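Local coordinates for ABC transporter (Caldanaerobius, PDB 4G68), which probably serves as the extracellular solute-binding protein of an ABC transporter, capturing sugars released from xylan for uptake by this thermophilic bacterium, at residues S121-D125 / G126-Q130; E177-D180 / A181-F185; E334-R337 / A338-L342. All coordinates share one frame; numbering follows the deposited sequence.

Contact 1: S121-D125 / G126-Q130; sequences SYLND and GTKDQ
Asp125 and Thr127 reach for each other across Gly126, their side chains meeting at an oblique angle so that one carboxylate oxygen takes two bonds. Thr127 OG1 donates to Asp125 OD1 over 2.7 Å, arriving on the syn side and 22° out of the carboxylate plane. The backbone Thr127 N comes to the same Asp125 OD1 from above that plane, at 3.0 Å. This is an Asx turn with the threonine hydroxyl added. Two torsions bring the groups together: Asp125 CG sits between its own backbone N and carbonyl carbon (chi1 62°), and Thr127 OG1 lies beside its own N (chi1 -67°), next to the N-H that shares the acceptor. Gly126 makes the bend with a positive phi, where a CB would clash with the carbonyl oxygen of Asp125. Beyond the turn the chain takes up helical angles, and Asp129 N bonds back to Gly126 O. Leu123 and Lys128 pack more loosely: the extended lysine chain passes Leu123 with CE 4.2 Å from Leu123 CB, while Leu123 CD2 lies 4.2 Å from Thr127 CG2. The leucine also packs on Ile145 and Ile148 of strand 144-160. Asp125 OD2 forms a salt bridge with Lys340 of helix 332-353. With OD1 gripped twice and OD2 facing a lysine, the carboxylate is probably held against rotation and is likely to stay ionised.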
ATOM      1  N   SER C 121     -16.158 -12.782 -19.049  1.00 27.14           N
ATOM      2  CA  SER C 121     -16.345 -14.021 -19.831  1.00 27.77           C
ATOM      3  C   SER C 121     -15.390 -15.132 -19.382  1.00 29.15           C
ATOM      4  O   SER C 121     -15.639 -16.311 -19.694  1.00 25.63           O
ATOM      5  CB  SER C 121     -16.202 -13.800 -21.350  1.00 26.27           C
ATOM      6  OG  SER C 121     -14.876 -13.409 -21.687  1.00 25.11           O
ATOM      7  N   TYR C 122     -14.299 -14.755 -18.717  1.00 22.20           N
ATOM      8  CA  TYR C 122     -13.332 -15.745 -18.206  1.00 26.94           C
ATOM      9  C   TYR C 122     -13.487 -16.036 -16.711  1.00 28.39           C
ATOM     10  O   TYR C 122     -12.648 -16.721 -16.131  1.00 32.12           O
ATOM     11  CB  TYR C 122     -11.897 -15.365 -18.453  1.00 25.11           C
ATOM     12  CG  TYR C 122     -11.480 -15.046 -19.869  1.00 28.36           C
ATOM     13  CD1 TYR C 122     -10.885 -16.050 -20.702  1.00 27.74           C
ATOM     14  CD2 TYR C 122     -11.588 -13.741 -20.356  1.00 28.05           C
ATOM     15  CE1 TYR C 122     -10.466 -15.751 -21.975  1.00 27.84           C
ATOM     16  CE2 TYR C 122     -11.168 -13.416 -21.644  1.00 31.00           C
ATOM     17  CZ  TYR C 122     -10.628 -14.415 -22.445  1.00 28.05           C
ATOM     18  OH  TYR C 122     -10.208 -14.067 -23.682  1.00 27.56           O
ATOM     19  N   LEU C 123     -14.577 -15.559 -16.099  1.00 30.07           N
ATOM     20  CA  LEU C 123     -14.764 -15.700 -14.664  1.00 29.95           C
ATOM     21  C   LEU C 123     -16.008 -16.508 -14.280  1.00 31.43           C
ATOM     22  O   LEU C 123     -16.507 -16.419 -13.150  1.00 25.77           O
ATOM     23  CB  LEU C 123     -14.748 -14.319 -13.964  1.00 31.97           C
ATOM     24  CG  LEU C 123     -13.490 -13.487 -14.179  1.00 30.82           C
ATOM     25  CD1 LEU C 123     -13.599 -12.132 -13.481  1.00 29.96           C
ATOM     26  CD2 LEU C 123     -12.283 -14.282 -13.705  1.00 30.93           C
ATOM     27  N   ASN C 124     -16.499 -17.284 -15.246  1.00 28.90           N
ATOM     28  CA  ASN C 124     -17.602 -18.140 -15.038  1.00 29.16           C
ATOM     29  C   ASN C 124     -17.119 -19.560 -14.869  1.00 31.72           C
ATOM     30  O   ASN C 124     -17.935 -20.492 -14.930  1.00 30.19           O
ATOM     31  CB  ASN C 124     -18.542 -18.068 -16.236  1.00 33.22           C
ATOM     32  CG  ASN C 124     -19.463 -16.849 -16.193  1.00 39.51           C
ATOM     33  OD1 ASN C 124     -19.895 -16.341 -17.223  1.00 36.80           O
ATOM     34  ND2 ASN C 124     -19.762 -16.373 -14.981  1.00 37.31           N
ATOM     35  N   ASP C 125     -15.808 -19.724 -14.639  1.00 32.19           N
ATOM     36  CA  ASP C 125     -15.231 -21.052 -14.515  1.00 32.62           C
ATOM     37  C   ASP C 125     -15.069 -21.424 -13.074  1.00 33.65           C
ATOM     38  O   ASP C 125     -14.407 -22.450 -12.796  1.00 33.39           O
ATOM     39  CB  ASP C 125     -13.860 -21.130 -15.251  1.00 33.90           C
ATOM     40  CG  ASP C 125     -12.802 -20.169 -14.678  1.00 36.98           C
ATOM     41  OD1 ASP C 125     -13.121 -19.278 -13.865  1.00 32.29           O
ATOM     42  OD2 ASP C 125     -11.633 -20.303 -15.050  1.00 40.00           O
ATOM     43  N   GLY C 126     -15.661 -20.622 -12.166  1.00 26.12           N
ATOM     44  CA  GLY C 126     -15.461 -20.844 -10.713  1.00 28.79           C
ATOM     45  C   GLY C 126     -14.234 -20.158 -10.057  1.00 33.19           C
ATOM     46  O   GLY C 126     -14.010 -20.304  -8.848  1.00 31.59           O
ATOM     47  N   THR C 127     -13.437 -19.426 -10.837  1.00 33.01           N
ATOM     48  CA  THR C 127     -12.308 -18.648 -10.295  1.00 32.58           C
ATOM     49  C   THR C 127     -12.741 -17.773  -9.110  1.00 32.57           C
ATOM     50  O   THR C 127     -12.029 -17.729  -8.115  1.00 33.87           O
ATOM     51  CB  THR C 127     -11.674 -17.736 -11.370  1.00 33.41           C
ATOM     52  OG1 THR C 127     -11.036 -18.520 -12.384  1.00 32.33           O
ATOM     53  CG2 THR C 127     -10.622 -16.789 -10.759  1.00 33.16           C
ATOM     54  N   LYS C 128     -13.910 -17.105  -9.187  1.00 29.30           N
ATOM     55  CA  LYS C 128     -14.269 -16.168  -8.107  1.00 32.66           C
ATOM     56  C   LYS C 128     -14.220 -16.810  -6.707  1.00 31.84           C
ATOM     57  O   LYS C 128     -13.812 -16.186  -5.708  1.00 30.13           O
ATOM     58  CB  LYS C 128     -15.625 -15.549  -8.355  1.00 33.89           C
ATOM     59  CG  LYS C 128     -15.663 -14.599  -9.535  1.00 34.97           C
ATOM     60  CD  LYS C 128     -17.075 -14.031  -9.722  1.00 34.10           C
ATOM     61  CE  LYS C 128     -17.077 -12.953 -10.789  1.00 31.35           C
ATOM     62  NZ  LYS C 128     -18.385 -12.248 -10.978  1.00 36.35           N
ATOM     63  N   ASP C 129     -14.627 -18.067  -6.668  1.00 28.89           N
ATOM     64  CA  ASP C 129     -14.815 -18.813  -5.434  1.00 30.98           C
ATOM     65  C   ASP C 129     -13.506 -19.145  -4.781  1.00 27.43           C
ATOM     66  O   ASP C 129     -13.469 -19.529  -3.617  1.00 27.91           O
ATOM     67  CB  ASP C 129     -15.609 -20.083  -5.737  1.00 31.53           C
ATOM     68  CG  ASP C 129     -16.987 -19.757  -6.263  1.00 40.95           C
ATOM     69  OD1 ASP C 129     -17.520 -18.689  -5.830  1.00 36.91           O
ATOM     70  OD2 ASP C 129     -17.515 -20.524  -7.130  1.00 48.04           O
ATOM     71  N   GLN C 130     -12.431 -18.970  -5.528  1.00 26.87           N
ATOM     72  CA  GLN C 130     -11.095 -19.235  -5.023  1.00 26.08           C
ATOM     73  C   GLN C 130     -10.488 -18.015  -4.373  1.00 26.74           C
ATOM     74  O   GLN C 130      -9.376 -18.100  -3.803  1.00 25.83           O
ATOM     75  CB  GLN C 130     -10.202 -19.689  -6.178  1.00 27.31           C
ATOM     76  CG  GLN C 130     -10.681 -20.976  -6.856  1.00 24.13           C
ATOM     77  CD  GLN C 130      -9.700 -21.459  -7.856  1.00 25.82           C
ATOM     78  OE1 GLN C 130      -9.619 -20.945  -8.953  1.00 34.92           O
ATOM     79  NE2 GLN C 130      -8.920 -22.450  -7.489  1.00 31.36           N
TER

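Contact 2: E177-D180 / A181-F185; sequences ELID and AIKTF
Thr184 lies one turn along the helix from Asp180 and gives the carbonyl of that residue two donors. Its backbone Thr184 N reaches Asp180 O at 2.7 Å, and the hydroxyl Thr184 OG1 adds a second bond to Asp180 O at 2.9 Å from above the carbonyl plane, 46° out of it. The hydroxyl can do this because OG1 stands beside its own backbone N (chi1 -55°), facing back down the helix. Three more amides are satisfied in the same i to i-4 pattern: Ala181 N by Glu177 O, Ile182 N by Leu178 O and Lys183 N by Ile179 O. Glu177 OE1 bonds to Thr173 OG1, and Glu177 N to Thr174 OG1. Along the outside of the helix, side chains one turn apart touch. Ile182 CD1 lies 3.8 Å from Leu178 CG, and the extended Lys183 lays its CE 3.8 Å from Ile179 CG2. Ile179 and Ile182 also touch helix 233-248, while the ring of Phe185 meets Phe164 edge-to-face. A threonine hydroxyl returned to the carbonyl four residues earlier is a familiar feature of serine and threonine within alpha-helices, here in helix 175-187 of this periplasmic-binding-protein fold.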
ATOM      1  N   GLU C 177      -0.449   9.926  23.268  1.00 22.42           N
ATOM      2  CA  GLU C 177       0.619   9.024  23.693  1.00 23.22           C
ATOM      3  C   GLU C 177       1.750   8.933  22.641  1.00 21.83           C
ATOM      4  O   GLU C 177       2.942   8.856  22.988  1.00 25.35           O
ATOM      5  CB  GLU C 177       0.090   7.617  24.040  1.00 22.08           C
ATOM      6  CG  GLU C 177      -0.844   7.599  25.244  1.00 25.57           C
ATOM      7  CD  GLU C 177      -1.487   6.275  25.537  1.00 27.07           C
ATOM      8  OE1 GLU C 177      -1.645   5.407  24.643  1.00 32.38           O
ATOM      9  OE2 GLU C 177      -1.873   6.069  26.682  1.00 28.20           O
ATOM     10  N   LEU C 178       1.360   8.934  21.363  1.00 22.67           N
ATOM     11  CA  LEU C 178       2.310   8.916  20.256  1.00 21.10           C
ATOM     12  C   LEU C 178       3.199  10.146  20.294  1.00 21.63           C
ATOM     13  O   LEU C 178       4.409  10.011  20.176  1.00 22.93           O
ATOM     14  CB  LEU C 178       1.630   8.714  18.883  1.00 18.85           C
ATOM     15  CG  LEU C 178       2.504   8.835  17.636  1.00 20.46           C
ATOM     16  CD1 LEU C 178       3.531   7.740  17.596  1.00 19.34           C
ATOM     17  CD2 LEU C 178       1.673   8.766  16.381  1.00 18.09           C
ATOM     18  N   ILE C 179       2.623  11.340  20.502  1.00 24.97           N
ATOM     19  CA  ILE C 179       3.472  12.569  20.588  1.00 25.68           C
ATOM     20  C   ILE C 179       4.474  12.505  21.731  1.00 26.60           C
ATOM     21  O   ILE C 179       5.625  12.919  21.558  1.00 28.28           O
ATOM     22  CB  ILE C 179       2.636  13.910  20.685  1.00 29.48           C
ATOM     23  CG1 ILE C 179       1.750  14.130  19.442  1.00 27.60           C
ATOM     24  CG2 ILE C 179       3.575  15.123  20.868  1.00 24.84           C
ATOM     25  CD1 ILE C 179       2.522  14.408  18.140  1.00 28.62           C
ATOM     26  N   ASP C 180       4.033  12.054  22.913  1.00 28.24           N
ATOM     27  CA  ASP C 180       4.947  11.925  24.050  1.00 32.44           C
ATOM     28  C   ASP C 180       6.075  10.880  23.843  1.00 32.24           C
ATOM     29  O   ASP C 180       7.256  11.161  24.163  1.00 31.13           O
ATOM     30  CB  ASP C 180       4.209  11.653  25.372  1.00 35.19           C
ATOM     31  CG  ASP C 180       5.175  11.583  26.544  1.00 44.01           C
ATOM     32  OD1 ASP C 180       6.018  12.539  26.665  1.00 39.81           O
ATOM     33  OD2 ASP C 180       5.149  10.579  27.303  1.00 51.52           O
ATOM     34  N   ALA C 181       5.713   9.695  23.318  1.00 29.39           N
ATOM     35  CA  ALA C 181       6.703   8.686  22.931  1.00 27.90           C
ATOM     36  C   ALA C 181       7.728   9.285  21.974  1.00 25.53           C
ATOM     37  O   ALA C 181       8.932   9.082  22.144  1.00 26.98           O
ATOM     38  CB  ALA C 181       6.048   7.458  22.291  1.00 26.23           C
ATOM     39  N   ILE C 182       7.258  10.008  20.969  1.00 23.58           N
ATOM     40  CA  ILE C 182       8.156  10.624  19.982  1.00 26.00           C
ATOM     41  C   ILE C 182       9.054  11.590  20.756  1.00 26.39           C
ATOM     42  O   ILE C 182      10.275  11.547  20.617  1.00 28.54           O
ATOM     43  CB  ILE C 182       7.366  11.420  18.893  1.00 25.37           C
ATOM     44  CG1 ILE C 182       6.558  10.452  17.973  1.00 24.19           C
ATOM     45  CG2 ILE C 182       8.267  12.444  18.162  1.00 25.42           C
ATOM     46  CD1 ILE C 182       5.510  11.167  17.154  1.00 19.20           C
ATOM     47  N   LYS C 183       8.446  12.450  21.592  1.00 27.79           N
ATOM     48  CA  LYS C 183       9.294  13.365  22.401  1.00 29.21           C
ATOM     49  C   LYS C 183      10.330  12.641  23.283  1.00 29.26           C
ATOM     50  O   LYS C 183      11.485  13.123  23.386  1.00 28.34           O
ATOM     51  CB  LYS C 183       8.423  14.224  23.261  1.00 30.30           C
ATOM     52  CG  LYS C 183       7.851  15.377  22.480  1.00 36.50           C
ATOM     53  CD  LYS C 183       6.786  16.076  23.281  1.00 35.38           C
ATOM     54  CE  LYS C 183       6.273  17.264  22.503  1.00 39.57           C
ATOM     55  NZ  LYS C 183       5.122  17.927  23.231  1.00 41.54           N
ATOM     56  N   THR C 184       9.895  11.535  23.926  1.00 29.87           N
ATOM     57  CA  THR C 184      10.758  10.726  24.812  1.00 28.76           C
ATOM     58  C   THR C 184      11.919  10.134  24.038  1.00 31.21           C
ATOM     59  O   THR C 184      13.073  10.356  24.405  1.00 28.19           O
ATOM     60  CB  THR C 184       9.957   9.646  25.616  1.00 28.85           C
ATOM     61  OG1 THR C 184       8.884  10.295  26.341  1.00 26.66           O
ATOM     62  CG2 THR C 184      10.851   8.887  26.629  1.00 25.97           C
ATOM     63  N   PHE C 185      11.637   9.444  22.926  1.00 29.70           N
ATOM     64  CA  PHE C 185      12.719   8.880  22.109  1.00 32.07           C
ATOM     65  C   PHE C 185      13.706   9.902  21.606  1.00 31.84           C
ATOM     66  O   PHE C 185      14.917   9.678  21.607  1.00 33.42           O
ATOM     67  CB  PHE C 185      12.179   8.087  20.912  1.00 29.73           C
ATOM     68  CG  PHE C 185      11.649   6.730  21.295  1.00 31.83           C
ATOM     69  CD1 PHE C 185      12.509   5.753  21.854  1.00 31.10           C
ATOM     70  CD2 PHE C 185      10.300   6.405  21.086  1.00 30.38           C
ATOM     71  CE1 PHE C 185      12.027   4.491  22.199  1.00 31.56           C
ATOM     72  CE2 PHE C 185       9.825   5.134  21.427  1.00 31.80           C
ATOM     73  CZ  PHE C 185      10.684   4.182  21.983  1.00 29.96           C
TER

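Contact 3: E334-R337 / A338-L342; sequences EAVR and AAKYL
Val336 and Lys340 meet one turn apart on helix 332-353, an alpha-helix of the solute-binding-protein fold that packs against its beta-sheet. Lys340 CE lies 3.5 Å from Val336 CG1, the two side chains crossing at a slant. Val336 CG1 is anti to its own backbone N (chi1 177°), on the flank that the lysine passes. Lys340 CG is 3.4 Å from Val336 O, the carbonyl that also accepts the amide Lys340 N at 2.9 Å. The chain then bends at chi3, -138°, and carries NZ off the helix to Asp125 OD2, a salt bridge, and, probably by a hydrogen bond, to the carbonyl Tyr122 O. An alanine here would lose both interactions, is likely to leave the Asp125 carboxylate without its cationic mate, and would probably open a gap beside Val336. Farther out, Val336 packs on Leu117, Leu119 and Tyr122, whereas Ala335 and Ala338 rest on Leu41 of strand 40-45, small residues, consistent with a close approach of helix to sheet. On the flank toward helix 52-66, Arg337 bonds through NH1 to Asn67, and Tyr341 meets the ring of Trp63 and bonds through OH to Ile59 O. Successive backbone bonds hold the helix that carries these side chains; in the straightest, Ala338 N points at Glu334 O with an N-H...O angle of 179° across 3.0 Å.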
ATOM      1  N   GLU C 334      -4.696 -16.970 -23.576  1.00 29.96           N
ATOM      2  CA  GLU C 334      -3.484 -17.464 -22.881  1.00 32.05           C
ATOM      3  C   GLU C 334      -3.041 -16.504 -21.761  1.00 33.09           C
ATOM      4  O   GLU C 334      -2.665 -16.953 -20.654  1.00 27.09           O
ATOM      5  CB  GLU C 334      -2.356 -17.674 -23.899  1.00 32.58           C
ATOM      6  CG  GLU C 334      -2.751 -18.699 -24.984  1.00 34.61           C
ATOM      7  CD  GLU C 334      -3.508 -18.141 -26.239  1.00 35.91           C
ATOM      8  OE1 GLU C 334      -3.939 -16.971 -26.339  1.00 23.56           O
ATOM      9  OE2 GLU C 334      -3.683 -18.942 -27.191  1.00 43.29           O
ATOM     10  N   ALA C 335      -3.088 -15.200 -22.067  1.00 28.37           N
ATOM     11  CA  ALA C 335      -2.790 -14.132 -21.090  1.00 29.42           C
ATOM     12  C   ALA C 335      -3.685 -14.121 -19.828  1.00 27.92           C
ATOM     13  O   ALA C 335      -3.184 -13.889 -18.693  1.00 25.57           O
ATOM     14  CB  ALA C 335      -2.808 -12.765 -21.765  1.00 30.88           C
ATOM     15  N   VAL C 336      -4.988 -14.376 -20.003  1.00 25.33           N
ATOM     16  CA  VAL C 336      -5.914 -14.505 -18.850  1.00 24.62           C
ATOM     17  C   VAL C 336      -5.577 -15.776 -18.055  1.00 26.39           C
ATOM     18  O   VAL C 336      -5.630 -15.737 -16.827  1.00 22.57           O
ATOM     19  CB  VAL C 336      -7.416 -14.508 -19.285  1.00 24.67           C
ATOM     20  CG1 VAL C 336      -8.354 -14.726 -18.074  1.00 26.27           C
ATOM     21  CG2 VAL C 336      -7.782 -13.201 -19.953  1.00 25.86           C
ATOM     22  N   ARG C 337      -5.197 -16.882 -18.741  1.00 23.81           N
ATOM     23  CA  ARG C 337      -4.926 -18.131 -18.037  1.00 27.88           C
ATOM     24  C   ARG C 337      -3.714 -17.981 -17.145  1.00 31.75           C
ATOM     25  O   ARG C 337      -3.754 -18.338 -15.929  1.00 32.44           O
ATOM     26  CB  ARG C 337      -4.756 -19.341 -18.963  1.00 29.49           C
ATOM     27  CG  ARG C 337      -4.666 -20.668 -18.206  1.00 29.70           C
ATOM     28  CD  ARG C 337      -4.806 -21.874 -19.143  1.00 33.97           C
ATOM     29  NE  ARG C 337      -3.749 -21.864 -20.153  1.00 36.39           N
ATOM     30  CZ  ARG C 337      -2.601 -22.529 -20.050  1.00 35.33           C
ATOM     31  NH1 ARG C 337      -2.369 -23.276 -18.976  1.00 34.34           N
ATOM     32  NH2 ARG C 337      -1.714 -22.449 -21.026  1.00 32.63           N
ATOM     33  N   ALA C 338      -2.653 -17.439 -17.742  1.00 25.94           N
ATOM     34  CA  ALA C 338      -1.480 -17.079 -16.993  1.00 24.59           C
ATOM     35  C   ALA C 338      -1.736 -16.116 -15.880  1.00 25.21           C
ATOM     36  O   ALA C 338      -1.198 -16.309 -14.811  1.00 26.67           O
ATOM     37  CB  ALA C 338      -0.414 -16.512 -17.924  1.00 25.68           C
ATOM     38  N   ALA C 339      -2.468 -15.024 -16.152  1.00 23.66           N
ATOM     39  CA  ALA C 339      -2.753 -14.018 -15.117  1.00 24.62           C
ATOM     40  C   ALA C 339      -3.424 -14.726 -13.923  1.00 24.60           C
ATOM     41  O   ALA C 339      -2.952 -14.568 -12.769  1.00 26.75           O
ATOM     42  CB  ALA C 339      -3.635 -12.881 -15.636  1.00 22.12           C
ATOM     43  N   LYS C 340      -4.466 -15.526 -14.193  1.00 21.41           N
ATOM     44  CA  LYS C 340      -5.099 -16.325 -13.116  1.00 22.80           C
ATOM     45  C   LYS C 340      -4.141 -17.128 -12.245  1.00 23.32           C
ATOM     46  O   LYS C 340      -4.268 -17.141 -10.994  1.00 24.29           O
ATOM     47  CB  LYS C 340      -6.106 -17.279 -13.698  1.00 25.16           C
ATOM     48  CG  LYS C 340      -7.393 -16.607 -14.060  1.00 25.09           C
ATOM     49  CD  LYS C 340      -8.419 -17.641 -14.490  1.00 23.88           C
ATOM     50  CE  LYS C 340      -9.212 -17.197 -15.686  1.00 23.71           C
ATOM     51  NZ  LYS C 340     -10.312 -18.163 -15.987  1.00 25.99           N
ATOM     52  N   TYR C 341      -3.204 -17.800 -12.895  1.00 21.14           N
ATOM     53  CA  TYR C 341      -2.137 -18.567 -12.192  1.00 26.91           C
ATOM     54  C   TYR C 341      -1.176 -17.613 -11.454  1.00 24.29           C
ATOM     55  O   TYR C 341      -0.909 -17.768 -10.297  1.00 27.33           O
ATOM     56  CB  TYR C 341      -1.373 -19.497 -13.172  1.00 26.90           C
ATOM     57  CG  TYR C 341      -0.041 -20.011 -12.668  1.00 29.60           C
ATOM     58  CD1 TYR C 341       0.053 -21.292 -12.103  1.00 32.19           C
ATOM     59  CD2 TYR C 341       1.139 -19.239 -12.791  1.00 28.17           C
ATOM     60  CE1 TYR C 341       1.270 -21.801 -11.653  1.00 32.41           C
ATOM     61  CE2 TYR C 341       2.354 -19.725 -12.318  1.00 33.99           C
ATOM     62  CZ  TYR C 341       2.413 -21.008 -11.763  1.00 33.93           C
ATOM     63  OH  TYR C 341       3.605 -21.555 -11.298  1.00 38.32           O
ATOM     64  N   LEU C 342      -0.679 -16.614 -12.136  1.00 26.86           N
ATOM     65  CA  LEU C 342       0.258 -15.685 -11.507  1.00 23.37           C
ATOM     66  C   LEU C 342      -0.333 -14.995 -10.272  1.00 25.21           C
ATOM     67  O   LEU C 342       0.367 -14.841  -9.255  1.00 26.08           O
ATOM     68  CB  LEU C 342       0.614 -14.623 -12.516  1.00 24.99           C
ATOM     69  CG  LEU C 342       1.513 -15.110 -13.647  1.00 24.38           C
ATOM     70  CD1 LEU C 342       1.695 -13.932 -14.596  1.00 24.78           C
ATOM     71  CD2 LEU C 342       2.857 -15.622 -13.036  1.00 19.01           C
TER

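How the contacts relate
From the N terminus the three contacts follow in series, each spanning a single unbroken run of chain, so none encloses or crosses another. Contact 1 closes a tight turn in the loop between helix 108-112 and strand 140-141. Contact 2 is one stretch of helix 175-187, on the opposite side of the chain's centre and about 49 Å from contact 1, centre to centre. Contact 3 returns on helix 332-353 to the first region, its centre about 12 Å from that of contact 1. These two touch, tying the loop to the helix by charge and by packing. Contact 2 touches neither.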